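Macrodomain protein (Streptomyces coelicolor, PDB 5E3B) probably hydrolyses ADP-ribose from ADP-ribosylated thymidine in DNA, releasing ADP-ribose and restoring the thymidine. Local coordinates at residues Val39-His44 and Ala134-Ser139; Arg128-Ala133 and Asp163-Arg168; Arg62-Pro67 and Val97-Met102. One frame throughout, in Å; residues are numbered along the deposited sequence. Where two conformers were deposited one is given.

Contact 1: residues Val39-His44 and Ala134-Ser139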
ATOM      1  N   VAL A  39      -9.996  12.598   1.812  1.00 19.73           N
ATOM      2  CA  VAL A  39      -9.648  11.507   0.893  1.00 17.58           C
ATOM      3  C   VAL A  39      -8.764  10.597   1.705  1.00 16.08           C
ATOM      4  O   VAL A  39      -7.864  11.066   2.428  1.00 16.11           O
ATOM      5  CB  VAL A  39      -8.921  12.026  -0.353  1.00 18.46           C
ATOM      6  CG1 VAL A  39      -8.506  10.880  -1.237  1.00 18.08           C
ATOM      7  CG2 VAL A  39      -9.846  13.006  -1.115  1.00 24.24           C
ATOM      8  N   LYS A  40      -9.000   9.327   1.529  1.00 13.30           N
ATOM      9  CA  LYS A  40      -8.229   8.239   2.193  1.00 13.52           C
ATOM     10  C   LYS A  40      -7.566   7.369   1.138  1.00 14.19           C
ATOM     11  O   LYS A  40      -8.211   6.963   0.139  1.00 12.93           O
ATOM     12  CB  LYS A  40      -9.179   7.401   3.020  1.00 16.16           C
ATOM     13  CG  LYS A  40      -9.685   8.219   4.211  1.00 19.36           C
ATOM     14  CD  LYS A  40     -10.956   7.663   4.817  1.00 23.29           C
ATOM     15  CE  LYS A  40     -12.245   8.028   4.074  1.00 25.87           C
ATOM     16  NZ  LYS A  40     -12.806   9.396   4.276  1.00 27.06           N
ATOM     17  N   MET A  41      -6.302   6.975   1.423  1.00 11.50           N
ATOM     18  CA  MET A  41      -5.574   6.091   0.537  0.62 11.71           C
ATOM     19  C   MET A  41      -5.021   4.980   1.369  1.00 12.01           C
ATOM     20  O   MET A  41      -4.280   5.212   2.300  1.00 13.55           O
ATOM     21  CB  MET A  41      -4.470   6.789  -0.208  0.62 12.68           C
ATOM     22  CG  MET A  41      -3.798   5.887  -1.162  0.62 13.29           C
ATOM     23  SD  MET A  41      -2.451   6.689  -2.008  0.62 15.11           S
ATOM     24  CE  MET A  41      -3.269   7.849  -3.036  0.62 16.12           C
ATOM     25  N   ILE A  42      -5.400   3.759   0.975  1.00 10.69           N
ATOM     26  CA  ILE A  42      -4.977   2.537   1.667  1.00 11.06           C
ATOM     27  C   ILE A  42      -3.859   1.909   0.858  1.00 12.21           C
ATOM     28  O   ILE A  42      -4.098   1.481  -0.256  1.00 13.92           O
ATOM     29  CB  ILE A  42      -6.157   1.612   1.806  1.00 11.92           C
ATOM     30  CG1 ILE A  42      -7.313   2.306   2.553  1.00 15.91           C
ATOM     31  CG2 ILE A  42      -5.770   0.313   2.430  1.00 13.80           C
ATOM     32  CD1 ILE A  42      -8.594   1.669   2.214  1.00 15.85           C
ATOM     33  N   ALA A  43      -2.642   1.841   1.401  1.00 10.03           N
ATOM     34  CA  ALA A  43      -1.485   1.399   0.654  1.00 10.02           C
ATOM     35  C   ALA A  43      -0.980   0.124   1.241  1.00 10.54           C
ATOM     36  O   ALA A  43      -0.891  -0.012   2.491  1.00 11.55           O
ATOM     37  CB  ALA A  43      -0.361   2.436   0.758  1.00 11.57           C
ATOM     38  N   HIS A  44      -0.664  -0.837   0.368  1.00 10.58           N
ATOM     39  CA  HIS A  44      -0.220  -2.134   0.826  1.00 10.04           C
ATOM     40  C   HIS A  44       0.735  -2.754  -0.174  1.00 10.53           C
ATOM     41  O   HIS A  44       0.772  -2.420  -1.352  1.00 10.86           O
ATOM     42  CB  HIS A  44      -1.445  -3.005   1.149  1.00 10.12           C
ATOM     43  CG  HIS A  44      -2.205  -3.408  -0.094  1.00 10.68           C
ATOM     44  ND1 HIS A  44      -2.328  -4.712  -0.519  1.00 11.01           N
ATOM     45  CD2 HIS A  44      -2.825  -2.655  -1.035  1.00 10.56           C
ATOM     46  CE1 HIS A  44      -2.968  -4.763  -1.663  1.00 11.40           C
ATOM     47  NE2 HIS A  44      -3.268  -3.536  -2.018  1.00 10.97           N
ATOM     48  N   ALA A 134      -0.301  13.491  -1.964  1.00 13.63           N
ATOM     49  CA  ALA A 134      -0.177  14.963  -1.819  1.00 14.39           C
ATOM     50  C   ALA A 134      -1.143  15.669  -2.757  1.00 17.13           C
ATOM     51  O   ALA A 134      -1.881  16.540  -2.332  1.00 19.48           O
ATOM     52  CB  ALA A 134       1.215  15.375  -2.048  1.00 15.48           C
ATOM     53  N   GLU A 135      -1.204  15.211  -4.019  1.00 16.12           N
ATOM     54  CA  GLU A 135      -2.161  15.881  -4.902  1.00 20.91           C
ATOM     55  C   GLU A 135      -3.593  15.674  -4.586  1.00 17.97           C
ATOM     56  O   GLU A 135      -4.387  16.584  -4.807  1.00 17.61           O
ATOM     57  CB  GLU A 135      -1.880  15.649  -6.338  1.00 22.02           C
ATOM     58  CG  GLU A 135      -2.113  14.302  -6.809  1.00 22.24           C
ATOM     59  CD  GLU A 135      -1.731  14.132  -8.280  1.00 26.19           C
ATOM     60  OE1 GLU A 135      -1.270  15.079  -8.956  1.00 29.21           O
ATOM     61  OE2 GLU A 135      -1.948  13.028  -8.743  1.00 20.79           O
ATOM     62  N   LEU A 136      -3.958  14.518  -4.014  1.00 17.25           N
ATOM     63  CA  LEU A 136      -5.311  14.243  -3.566  1.00 15.20           C
ATOM     64  C   LEU A 136      -5.671  14.845  -2.187  1.00 16.22           C
ATOM     65  O   LEU A 136      -6.793  14.703  -1.753  1.00 16.47           O
ATOM     66  CB  LEU A 136      -5.538  12.741  -3.464  1.00 15.64           C
ATOM     67  CG  LEU A 136      -5.683  12.020  -4.817  1.00 15.78           C
ATOM     68  CD1 LEU A 136      -5.699  10.526  -4.542  1.00 16.83           C
ATOM     69  CD2 LEU A 136      -6.987  12.322  -5.544  1.00 17.59           C
ATOM     70  N   GLU A 137      -4.680  15.401  -1.519  1.00 18.30           N
ATOM     71  CA  GLU A 137      -4.783  15.846  -0.113  1.00 19.17           C
ATOM     72  C   GLU A 137      -5.293  14.685   0.743  1.00 17.54           C
ATOM     73  O   GLU A 137      -6.168  14.810   1.598  1.00 18.71           O
ATOM     74  CB  GLU A 137      -5.707  17.078  -0.021  1.00 24.48           C
ATOM     75  CG  GLU A 137      -5.039  18.269  -0.689  1.00 28.32           C
ATOM     76  CD  GLU A 137      -5.782  19.596  -0.463  1.00 43.62           C
ATOM     77  OE1 GLU A 137      -6.810  19.625   0.259  1.00 47.87           O
ATOM     78  OE2 GLU A 137      -5.314  20.601  -1.033  1.00 49.92           O
ATOM     79  N   ALA A 138      -4.703  13.514   0.552  1.00 15.67           N
ATOM     80  CA  ALA A 138      -5.170  12.335   1.218  1.00 14.25           C
ATOM     81  C   ALA A 138      -4.355  12.017   2.469  1.00 15.02           C
ATOM     82  O   ALA A 138      -3.164  12.245   2.509  1.00 17.27           O
ATOM     83  CB  ALA A 138      -5.135  11.163   0.268  1.00 16.37           C
ATOM     84  N   SER A 139      -5.028  11.344   3.404  1.00 13.76           N
ATOM     85  CA  SER A 139      -4.264  10.612   4.432  1.00 13.54           C
ATOM     86  C   SER A 139      -3.997   9.190   3.974  1.00 13.50           C
ATOM     87  O   SER A 139      -4.763   8.648   3.126  1.00 13.05           O
ATOM     88  CB  SER A 139      -5.068  10.591   5.724  1.00 13.68           C
ATOM     89  OG  SER A 139      -6.343  10.017   5.587  1.00 15.42           O
TER
HETATM   90  O   HOH W   1      -7.971  12.102   4.953  1.00 20.70           O
HETATM   91  O   HOH W   2      -8.861  15.290   1.681  1.00 26.71           O

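Contact 2: residues Arg128-Ala133 and Asp163-Arg168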
ATOM      1  N   ARG A 128       6.003   7.193  -4.626  1.00 13.47           N
ATOM      2  CA  ARG A 128       4.899   7.375  -5.541  1.00 13.89           C
ATOM      3  C   ARG A 128       3.521   7.531  -4.892  1.00 12.19           C
ATOM      4  O   ARG A 128       2.678   8.308  -5.370  1.00 13.34           O
ATOM      5  CB  ARG A 128       4.871   6.251  -6.561  1.00 14.02           C
ATOM      6  CG  ARG A 128       6.104   6.294  -7.395  1.00 15.92           C
ATOM      7  CD  ARG A 128       6.150   5.263  -8.491  1.00 18.94           C
ATOM      8  NE  ARG A 128       7.422   5.408  -9.218  1.00 21.81           N
ATOM      9  CZ  ARG A 128       7.792   4.649 -10.261  1.00 22.57           C
ATOM     10  NH1 ARG A 128       6.953   3.736 -10.756  1.00 25.97           N
ATOM     11  NH2 ARG A 128       9.015   4.815 -10.823  1.00 20.24           N
ATOM     12  N   VAL A 129       3.275   6.777  -3.822  1.00 11.23           N
ATOM     13  CA  VAL A 129       2.100   6.975  -2.994  1.00 10.77           C
ATOM     14  C   VAL A 129       2.059   8.390  -2.464  1.00 10.58           C
ATOM     15  O   VAL A 129       1.025   9.021  -2.448  1.00 10.31           O
ATOM     16  CB  VAL A 129       2.064   5.913  -1.861  1.00 11.47           C
ATOM     17  CG1 VAL A 129       1.027   6.230  -0.822  1.00 13.17           C
ATOM     18  CG2 VAL A 129       1.779   4.528  -2.450  1.00 12.10           C
ATOM     19  N   ALA A 130       3.211   8.854  -1.936  1.00 11.23           N
ATOM     20  CA  ALA A 130       3.298  10.187  -1.412  1.00 12.27           C
ATOM     21  C   ALA A 130       2.959  11.217  -2.475  1.00 12.19           C
ATOM     22  O   ALA A 130       2.225  12.136  -2.183  1.00 13.15           O
ATOM     23  CB  ALA A 130       4.610  10.463  -0.807  1.00 12.93           C
ATOM     24  N   ASP A 131       3.515  11.074  -3.681  1.00 13.75           N
ATOM     25  CA  ASP A 131       3.170  12.050  -4.772  1.00 14.46           C
ATOM     26  C   ASP A 131       1.671  12.123  -4.952  1.00 13.11           C
ATOM     27  O   ASP A 131       1.044  13.183  -5.119  1.00 14.45           O
ATOM     28  CB  ASP A 131       3.874  11.713  -6.060  1.00 14.66           C
ATOM     29  CG  ASP A 131       5.438  11.723  -5.930  1.00 18.69           C
ATOM     30  OD1 ASP A 131       5.985  12.468  -5.084  1.00 20.26           O
ATOM     31  OD2 ASP A 131       6.108  10.915  -6.613  1.00 20.67           O
ATOM     32  N   ARG A 132       1.035  10.944  -5.064  1.00 11.69           N
ATOM     33  CA  ARG A 132      -0.437  10.896  -5.344  1.00 11.40           C
ATOM     34  C   ARG A 132      -1.264  11.361  -4.189  1.00 12.56           C
ATOM     35  O   ARG A 132      -2.254  12.107  -4.325  1.00 12.37           O
ATOM     36  CB  ARG A 132      -0.751   9.482  -5.818  1.00 12.70           C
ATOM     37  CG  ARG A 132      -2.159   9.180  -6.328  1.00 14.93           C
ATOM     38  CD  ARG A 132      -2.407   9.890  -7.646  1.00 16.54           C
ATOM     39  NE  ARG A 132      -3.767   9.529  -8.108  1.00 17.70           N
ATOM     40  CZ  ARG A 132      -4.713  10.415  -8.470  1.00 18.34           C
ATOM     41  NH1 ARG A 132      -4.531  11.706  -8.460  1.00 17.70           N
ATOM     42  NH2 ARG A 132      -5.901   9.924  -8.860  1.00 15.91           N
ATOM     43  N   ALA A 133      -0.863  11.001  -2.944  1.00 12.99           N
ATOM     44  CA  ALA A 133      -1.563  11.446  -1.757  1.00 13.14           C
ATOM     45  C   ALA A 133      -1.420  12.918  -1.586  1.00 13.27           C
ATOM     46  O   ALA A 133      -2.431  13.580  -1.247  1.00 14.03           O
ATOM     47  CB  ALA A 133      -1.064  10.666  -0.509  1.00 13.64           C
ATOM     48  N   ASP A 163      10.353   8.606   5.965  1.00 12.28           N
ATOM     49  CA  ASP A 163      11.137   9.394   5.007  1.00 13.62           C
ATOM     50  C   ASP A 163      10.307   9.830   3.775  1.00 14.15           C
ATOM     51  O   ASP A 163      10.525  10.880   3.213  1.00 15.20           O
ATOM     52  CB  ASP A 163      12.341   8.618   4.598  1.00 14.28           C
ATOM     53  CG  ASP A 163      13.276   9.400   3.762  1.00 16.82           C
ATOM     54  OD1 ASP A 163      13.855  10.402   4.241  1.00 15.30           O
ATOM     55  OD2 ASP A 163      13.423   9.074   2.552  1.00 19.57           O
ATOM     56  N   ARG A 164       9.399   8.924   3.321  1.00 12.31           N
ATOM     57  CA  ARG A 164       8.691   9.210   2.086  1.00 13.65           C
ATOM     58  C   ARG A 164       7.324   9.867   2.286  1.00 13.01           C
ATOM     59  O   ARG A 164       6.834  10.622   1.391  1.00 14.11           O
ATOM     60  CB  ARG A 164       8.457   7.933   1.228  1.00 12.24           C
ATOM     61  CG  ARG A 164       9.731   7.184   0.842  1.00 14.55           C
ATOM     62  CD  ARG A 164      10.574   8.111  -0.043  1.00 16.87           C
ATOM     63  NE  ARG A 164      11.486   7.366  -0.847  1.00 16.76           N
ATOM     64  CZ  ARG A 164      12.614   6.805  -0.472  1.00 22.93           C
ATOM     65  NH1 ARG A 164      13.260   6.093  -1.435  1.00 27.08           N
ATOM     66  NH2 ARG A 164      13.234   7.047   0.723  1.00 19.50           N
ATOM     67  N   LEU A 165       6.674   9.570   3.422  1.00 12.27           N
ATOM     68  CA  LEU A 165       5.347  10.064   3.713  1.00 12.66           C
ATOM     69  C   LEU A 165       5.351  11.100   4.780  1.00 13.00           C
ATOM     70  O   LEU A 165       4.980  12.223   4.489  1.00 13.01           O
ATOM     71  CB  LEU A 165       4.397   8.936   4.062  1.00 13.16           C
ATOM     72  CG  LEU A 165       4.153   7.941   2.911  1.00 14.46           C
ATOM     73  CD1 LEU A 165       3.538   6.627   3.340  1.00 14.47           C
ATOM     74  CD2 LEU A 165       3.233   8.629   1.899  1.00 15.83           C
ATOM     75  N   THR A 166       5.666  10.772   6.033  1.00 13.67           N
ATOM     76  CA  THR A 166       5.682  11.762   7.105  1.00 15.17           C
ATOM     77  C   THR A 166       6.480  13.018   6.776  1.00 16.74           C
ATOM     78  O   THR A 166       5.962  14.153   7.003  1.00 16.95           O
ATOM     79  CB  THR A 166       6.218  11.085   8.423  1.00 17.18           C
ATOM     80  OG1 THR A 166       5.361   9.968   8.642  1.00 22.82           O
ATOM     81  CG2 THR A 166       6.047  12.091   9.541  1.00 21.62           C
ATOM     82  N   ARG A 167       7.621  12.830   6.141  1.00 16.94           N
ATOM     83  CA  ARG A 167       8.530  13.912   5.769  0.55 18.26           C
ATOM     84  C   ARG A 167       7.818  14.929   4.873  1.00 19.39           C
ATOM     85  O   ARG A 167       8.126  16.109   4.882  1.00 23.28           O
ATOM     86  CB  ARG A 167       9.736  13.363   5.042  0.55 18.97           C
ATOM     87  CG  ARG A 167      10.878  14.349   4.782  0.55 19.17           C
ATOM     88  CD  ARG A 167      11.981  13.752   3.932  0.55 20.45           C
ATOM     89  NE  ARG A 167      11.447  13.283   2.659  0.55 20.77           N
ATOM     90  CZ  ARG A 167      11.233  14.026   1.584  0.55 21.64           C
ATOM     91  NH1 ARG A 167      10.662  13.464   0.545  0.55 22.57           N
ATOM     92  NH2 ARG A 167      11.519  15.333   1.554  0.55 22.85           N
ATOM     93  N   ARG A 168       6.878  14.458   4.113  1.00 19.48           N
ATOM     94  CA  ARG A 168       6.093  15.359   3.262  1.00 21.11           C
ATOM     95  C   ARG A 168       4.844  15.892   3.837  1.00 21.33           C
ATOM     96  O   ARG A 168       4.097  16.567   3.109  1.00 25.27           O
ATOM     97  CB  ARG A 168       5.858  14.624   1.986  1.00 24.60           C
ATOM     98  CG  ARG A 168       7.176  14.736   1.276  1.00 29.52           C
ATOM     99  CD  ARG A 168       7.121  14.172  -0.023  1.00 26.35           C
ATOM    100  NE  ARG A 168       6.244  14.861  -1.002  1.00 23.75           N
ATOM    101  CZ  ARG A 168       6.072  14.257  -2.174  1.00 22.31           C
ATOM    102  NH1 ARG A 168       6.735  13.141  -2.432  1.00 20.78           N
ATOM    103  NH2 ARG A 168       5.314  14.769  -3.079  1.00 25.18           N
TER

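Contact 3: residues Arg62-Pro67 and Val97-Met102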
ATOM      1  N   ARG A  62     -12.342  -8.732   0.574  1.00 13.94           N
ATOM      2  CA  ARG A  62     -13.552  -8.747   1.414  1.00 15.64           C
ATOM      3  C   ARG A  62     -14.325  -7.521   1.426  1.00 15.20           C
ATOM      4  O   ARG A  62     -15.551  -7.626   1.736  1.00 20.49           O
ATOM      5  CB  ARG A  62     -13.299  -9.235   2.808  1.00 17.38           C
ATOM      6  CG  ARG A  62     -13.034 -10.734   2.840  1.00 19.24           C
ATOM      7  CD  ARG A  62     -12.939 -11.231   4.275  1.00 20.87           C
ATOM      8  NE  ARG A  62     -11.680 -10.871   4.970  1.00 24.82           N
ATOM      9  CZ  ARG A  62     -10.534 -11.582   4.924  1.00 25.93           C
ATOM     10  NH1 ARG A  62     -10.418 -12.712   4.214  1.00 29.91           N
ATOM     11  NH2 ARG A  62      -9.486 -11.162   5.586  1.00 24.58           N
ATOM     12  N   ARG A  63     -13.767  -6.381   1.028  1.00 13.51           N
ATOM     13  CA  ARG A  63     -14.522  -5.168   0.983  1.00 14.17           C
ATOM     14  C   ARG A  63     -14.895  -4.628  -0.417  1.00 13.68           C
ATOM     15  O   ARG A  63     -15.987  -4.050  -0.615  1.00 13.86           O
ATOM     16  CB  ARG A  63     -13.775  -4.055   1.693  1.00 14.69           C
ATOM     17  CG  ARG A  63     -14.601  -2.918   2.157  1.00 15.65           C
ATOM     18  CD  ARG A  63     -13.897  -1.998   3.147  1.00 19.37           C
ATOM     19  NE  ARG A  63     -13.761  -2.555   4.494  1.00 17.90           N
ATOM     20  CZ  ARG A  63     -14.677  -2.679   5.430  1.00 20.69           C
ATOM     21  NH1 ARG A  63     -15.944  -2.353   5.248  1.00 22.46           N
ATOM     22  NH2 ARG A  63     -14.296  -3.270   6.563  1.00 24.43           N
ATOM     23  N   TRP A  64     -13.987  -4.846  -1.370  1.00 13.30           N
ATOM     24  CA  TRP A  64     -14.176  -4.292  -2.748  1.00 13.28           C
ATOM     25  C   TRP A  64     -13.556  -5.231  -3.693  1.00 13.94           C
ATOM     26  O   TRP A  64     -12.468  -5.772  -3.461  1.00 12.24           O
ATOM     27  CB  TRP A  64     -13.489  -2.981  -2.955  1.00 13.42           C
ATOM     28  CG  TRP A  64     -13.757  -1.870  -1.962  1.00 13.38           C
ATOM     29  CD1 TRP A  64     -14.901  -1.097  -1.813  1.00 14.46           C
ATOM     30  CD2 TRP A  64     -12.844  -1.410  -0.976  1.00 13.41           C
ATOM     31  NE1 TRP A  64     -14.725  -0.199  -0.810  1.00 15.49           N
ATOM     32  CE2 TRP A  64     -13.462  -0.352  -0.297  1.00 13.34           C
ATOM     33  CE3 TRP A  64     -11.526  -1.771  -0.623  1.00 13.17           C
ATOM     34  CZ2 TRP A  64     -12.833   0.358   0.739  1.00 14.91           C
ATOM     35  CZ3 TRP A  64     -10.914  -1.071   0.438  1.00 13.48           C
ATOM     36  CH2 TRP A  64     -11.536  -0.043   1.060  1.00 13.50           C
ATOM     37  N   PRO A  65     -14.177  -5.414  -4.897  1.00 15.52           N
ATOM     38  CA  PRO A  65     -13.635  -6.289  -5.916  1.00 15.50           C
ATOM     39  C   PRO A  65     -12.557  -5.602  -6.859  1.00 11.33           C
ATOM     40  O   PRO A  65     -11.724  -6.289  -7.467  1.00 15.11           O
ATOM     41  CB  PRO A  65     -14.945  -6.613  -6.721  1.00 17.62           C
ATOM     42  CG  PRO A  65     -15.733  -5.384  -6.592  1.00 16.75           C
ATOM     43  CD  PRO A  65     -15.563  -4.947  -5.211  1.00 17.54           C
ATOM     44  N   GLN A  66     -12.621  -4.293  -6.923  1.00 13.15           N
ATOM     45  CA  GLN A  66     -11.821  -3.532  -7.909  1.00 13.08           C
ATOM     46  C   GLN A  66     -10.299  -3.703  -7.754  1.00 12.67           C
ATOM     47  O   GLN A  66      -9.586  -3.850  -8.748  1.00 12.30           O
ATOM     48  CB  GLN A  66     -12.164  -2.087  -8.061  1.00 15.24           C
ATOM     49  CG  GLN A  66     -13.566  -1.833  -8.584  1.00 18.33           C
ATOM     50  CD  GLN A  66     -14.592  -1.793  -7.437  1.00 23.51           C
ATOM     51  OE1 GLN A  66     -14.295  -2.069  -6.295  1.00 18.51           O
ATOM     52  NE2 GLN A  66     -15.871  -1.526  -7.805  1.00 31.50           N
ATOM     53  N   PRO A  67      -9.747  -3.585  -6.524  1.00 10.86           N
ATOM     54  CA  PRO A  67      -8.305  -3.681  -6.430  1.00  9.97           C
ATOM     55  C   PRO A  67      -7.690  -4.972  -6.923  1.00 11.08           C
ATOM     56  O   PRO A  67      -6.696  -4.962  -7.647  1.00  9.33           O
ATOM     57  CB  PRO A  67      -8.026  -3.395  -4.943  1.00  9.47           C
ATOM     58  CG  PRO A  67      -9.179  -2.601  -4.521  1.00 10.85           C
ATOM     59  CD  PRO A  67     -10.349  -3.218  -5.246  1.00 10.28           C
ATOM     60  N   VAL A  97     -12.157   7.246  -1.481  1.00 13.01           N
ATOM     61  CA  VAL A  97     -11.232   6.220  -0.991  1.00 11.67           C
ATOM     62  C   VAL A  97     -10.518   5.556  -2.229  1.00 12.21           C
ATOM     63  O   VAL A  97     -11.201   5.123  -3.225  1.00 11.09           O
ATOM     64  CB  VAL A  97     -11.872   5.148  -0.091  1.00 12.06           C
ATOM     65  CG1 VAL A  97     -10.816   4.143   0.368  1.00 12.55           C
ATOM     66  CG2 VAL A  97     -12.616   5.794   1.133  1.00 14.32           C
ATOM     67  N   TRP A  98      -9.190   5.374  -2.120  1.00 11.26           N
ATOM     68  CA  TRP A  98      -8.372   4.742  -3.095  1.00 12.02           C
ATOM     69  C   TRP A  98      -7.552   3.643  -2.385  1.00 10.89           C
ATOM     70  O   TRP A  98      -7.246   3.770  -1.230  1.00 11.25           O
ATOM     71  CB  TRP A  98      -7.363   5.703  -3.702  1.00 14.00           C
ATOM     72  CG  TRP A  98      -7.838   6.432  -4.976  1.00 16.77           C
ATOM     73  CD1 TRP A  98      -7.578   6.059  -6.262  1.00 18.14           C
ATOM     74  CD2 TRP A  98      -8.657   7.536  -5.058  1.00 18.41           C
ATOM     75  NE1 TRP A  98      -8.164   6.872  -7.155  1.00 17.09           N
ATOM     76  CE2 TRP A  98      -8.836   7.814  -6.427  1.00 18.81           C
ATOM     77  CE3 TRP A  98      -9.237   8.350  -4.108  1.00 17.17           C
ATOM     78  CZ2 TRP A  98      -9.608   8.888  -6.906  1.00 17.69           C
ATOM     79  CZ3 TRP A  98     -10.002   9.361  -4.536  1.00 18.89           C
ATOM     80  CH2 TRP A  98     -10.198   9.634  -5.958  1.00 21.16           C
ATOM     81  N   VAL A  99      -7.316   2.586  -3.107  1.00  9.61           N
ATOM     82  CA  VAL A  99      -6.308   1.538  -2.743  1.00  9.25           C
ATOM     83  C   VAL A  99      -5.093   1.667  -3.636  1.00 10.69           C
ATOM     84  O   VAL A  99      -5.211   1.683  -4.887  1.00 10.92           O
ATOM     85  CB  VAL A  99      -6.935   0.143  -2.817  1.00 10.27           C
ATOM     86  CG1 VAL A  99      -5.929  -0.931  -2.521  1.00 11.08           C
ATOM     87  CG2 VAL A  99      -8.109   0.083  -1.840  1.00 10.22           C
ATOM     88  N   ALA A 100      -3.894   1.648  -3.023  1.00  9.39           N
ATOM     89  CA  ALA A 100      -2.653   1.723  -3.741  1.00 10.45           C
ATOM     90  C   ALA A 100      -1.999   0.359  -3.648  1.00 10.11           C
ATOM     91  O   ALA A 100      -1.545  -0.078  -2.581  1.00  9.95           O
ATOM     92  CB  ALA A 100      -1.682   2.783  -3.101  1.00 10.47           C
ATOM     93  N   ASN A 101      -2.022  -0.363  -4.758  1.00 10.17           N
ATOM     94  CA  ASN A 101      -1.367  -1.629  -4.865  1.00 10.17           C
ATOM     95  C   ASN A 101       0.123  -1.388  -5.245  1.00 10.34           C
ATOM     96  O   ASN A 101       0.437  -0.984  -6.370  1.00 11.74           O
ATOM     97  CB  ASN A 101      -1.983  -2.502  -5.957  1.00 10.28           C
ATOM     98  CG  ASN A 101      -3.442  -2.906  -5.751  1.00 10.74           C
ATOM     99  OD1 ASN A 101      -3.977  -3.015  -4.662  1.00 11.16           O
ATOM    100  ND2 ASN A 101      -4.115  -3.089  -6.902  1.00 11.33           N
ATOM    101  N   MET A 102       0.995  -1.538  -4.261  1.00 11.10           N
ATOM    102  CA  MET A 102       2.438  -1.236  -4.380  1.00 11.66           C
ATOM    103  C   MET A 102       3.176  -2.538  -4.718  1.00 13.28           C
ATOM    104  O   MET A 102       3.091  -3.474  -3.935  1.00 13.97           O
ATOM    105  CB  MET A 102       3.030  -0.714  -3.109  1.00 12.02           C
ATOM    106  CG  MET A 102       2.372   0.569  -2.621  1.00 11.14           C
ATOM    107  SD  MET A 102       3.211   1.342  -1.184  1.00 13.05           S
ATOM    108  CE  MET A 102       2.819   0.184   0.051  1.00 12.47           C
TER

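Contact 1: residues Val39-His44 and Ala134-Ser139
Lys-40 and Ser-139 form a parallel bridge between strands 40-47 and 139-143 of the macrodomain sheet, where helix 119-136 hands over to the second. Two backbone bonds establish the register: Ser-139 N to Val-39 O at 3.0 Å, and Met-41 N to Ser-139 O at 2.8 Å. Val-39 O is used again, since a water donates to it at 2.7 Å and accepts from Ser-139 OG, which also bonds to His-141. A second water spans Val-39 N and Glu-137 O. Glu-137 has positive phi and ends the helix in a Schellman motif, turning the chain toward the sheet.

On the side of helix 119-136 the contact is apolar. With CG1 anti to the backbone N (chi1 177°), Val-39 lays this methyl 3.7 Å from Ala-138 CB and 4.2 Å from Leu-136 CB. Less certain, because Met-41 has two conformers, is the approach of its CE to 3.9 Å from Leu-136 CD1, made by a bend at the last torsion in the conformer given. Helix end, capping turn and strand pair together form the return of a beta-alpha-beta crossover, from strand 97-105 through helix 119-136 to strand 139-143, in the mixed macrodomain sheet.

Contact 2: residues Arg128-Ala133 and Asp163-Arg168
Ala-130 of helix 119-136 and Leu-165 of helix 154-166 bring their CA atoms within 5.5 Å, so the two helices pack closely in a helical layer of the macrodomain's alpha/beta fold. The apolar contacts rest on the smallness of Ala-130. Its CB points at the opposing helix and lies 3.5 Å from Leu-165 CD2, the branch that reaches across, while the same Leu-165 CD2 stands 4.2 Å from Val-129 CG1. Ile-170 touches both Ala-130 and Leu-165, and Val-129 carries the packing on to Met-41 and Ala-100 in the sheet.

A close approach to the backbone follows: Ala-130 CB sits 3.1 Å from Arg-164 O, in the wider pi-type turn of residues 163-166, which brings the alanine methyl against the helix backbone.

The charged part lies at the exposed margin. Arg-168, its chain bent at chi3 (66°), turns the guanidinium back over Ala-130, whose CB faces one side of the group. Asp-131, the next residue along, starts away from the other helix, but its carboxylate swings back to receive the guanidinium end-on, the two planes 47° apart. Both terminal nitrogens grip one oxygen in a salt bridge. NH1 of Arg-168 reaches OD1 of Asp-131 at 2.8 Å, nearly along the C-O axis. NH2 of Arg-168 meets the anti lone pair of Asp-131 OD1 at 3.1 Å, and that oxygen lies only 1° out of the guanidinium plane.

Contact 3: residues Arg62-Pro67 and Val97-Met102
Trp-64, Pro-67, Val-99 and Asn-101 meet where the link after helix 56-63 and the start of helix 66-76 rest on strand 97-105, and the way each is turned defines the contact. On the strand, Val-97, Val-99 and Asn-101 alternate with Trp-98 and Ala-100, and all three send their CB atoms toward segment 62-67.

Val-99 stands between two partners. Its CG1 is anti to the backbone N (chi1 177°), which divides the two branches: CG2 comes 3.8 Å from Trp-64 CZ3, while CG1 lies 4.0 Å from Pro-67 CB. Pro-67 crosses the valine at about a right angle, its CG 3.9 Å from Val-99 CB, so the ring carbons touch the branch point as well as the methyls. The indole approaches obliquely, and the six-membered end does the touching, with Trp-64 CH2 4.3 Å from Val-97 CG1. Its opposite, pyrrole end is tied by NE1 to Glu-94, and Arg-63 CG lies 3.7 Å above the ring plane, over the centre of the indole; the bond and the cover would both limit rotation of the ring.

The polar element is Asn-101. ND2 of Asn-101 donates to Pro-67 O at 3.3 Å with an N-H...O angle of 143°. The bond is long, and the donor lies above the carbonyl plane, 39° out of it, so that it is not directed at a lone pair. The amide is held by more than this one bond: ND2 also bonds to Gln-89 OE1, and OD1 to NE2 of His-44 on the neighbouring strand, which together would fix which way the amide is flipped. The buried Asn-101 thus joins three strands to the first turn of helix 66-76, while proline, valine and tryptophan form the apolar part of the interface between a helical layer and the central sheet, the layered alpha/beta/alpha construction of the macrodomain.

In the fold
From the N terminus, contact 1 opens first, at Val-39 to His-44. Contact 3 begins at 62-67 and closes at 97-102, wholly inside the long loop that contact 1 will close. Contact 2 then opens at 128-133, immediately before contact 1 closes at 134-139, and closes itself only at 163-168; contacts 1 and 2 therefore cross, whereas contacts 3 and 2 follow in series. Strands 40-47 and 97-105 are sheet neighbours, joined by Ile-42 O and Ala-100 N at 2.8 Å. Contact 2 joins helix 154-166 to helix 119-136 on one side of the sheet, where Val-129 reaches Met-102; contact 3 joins the start of helix 66-76 to the other side.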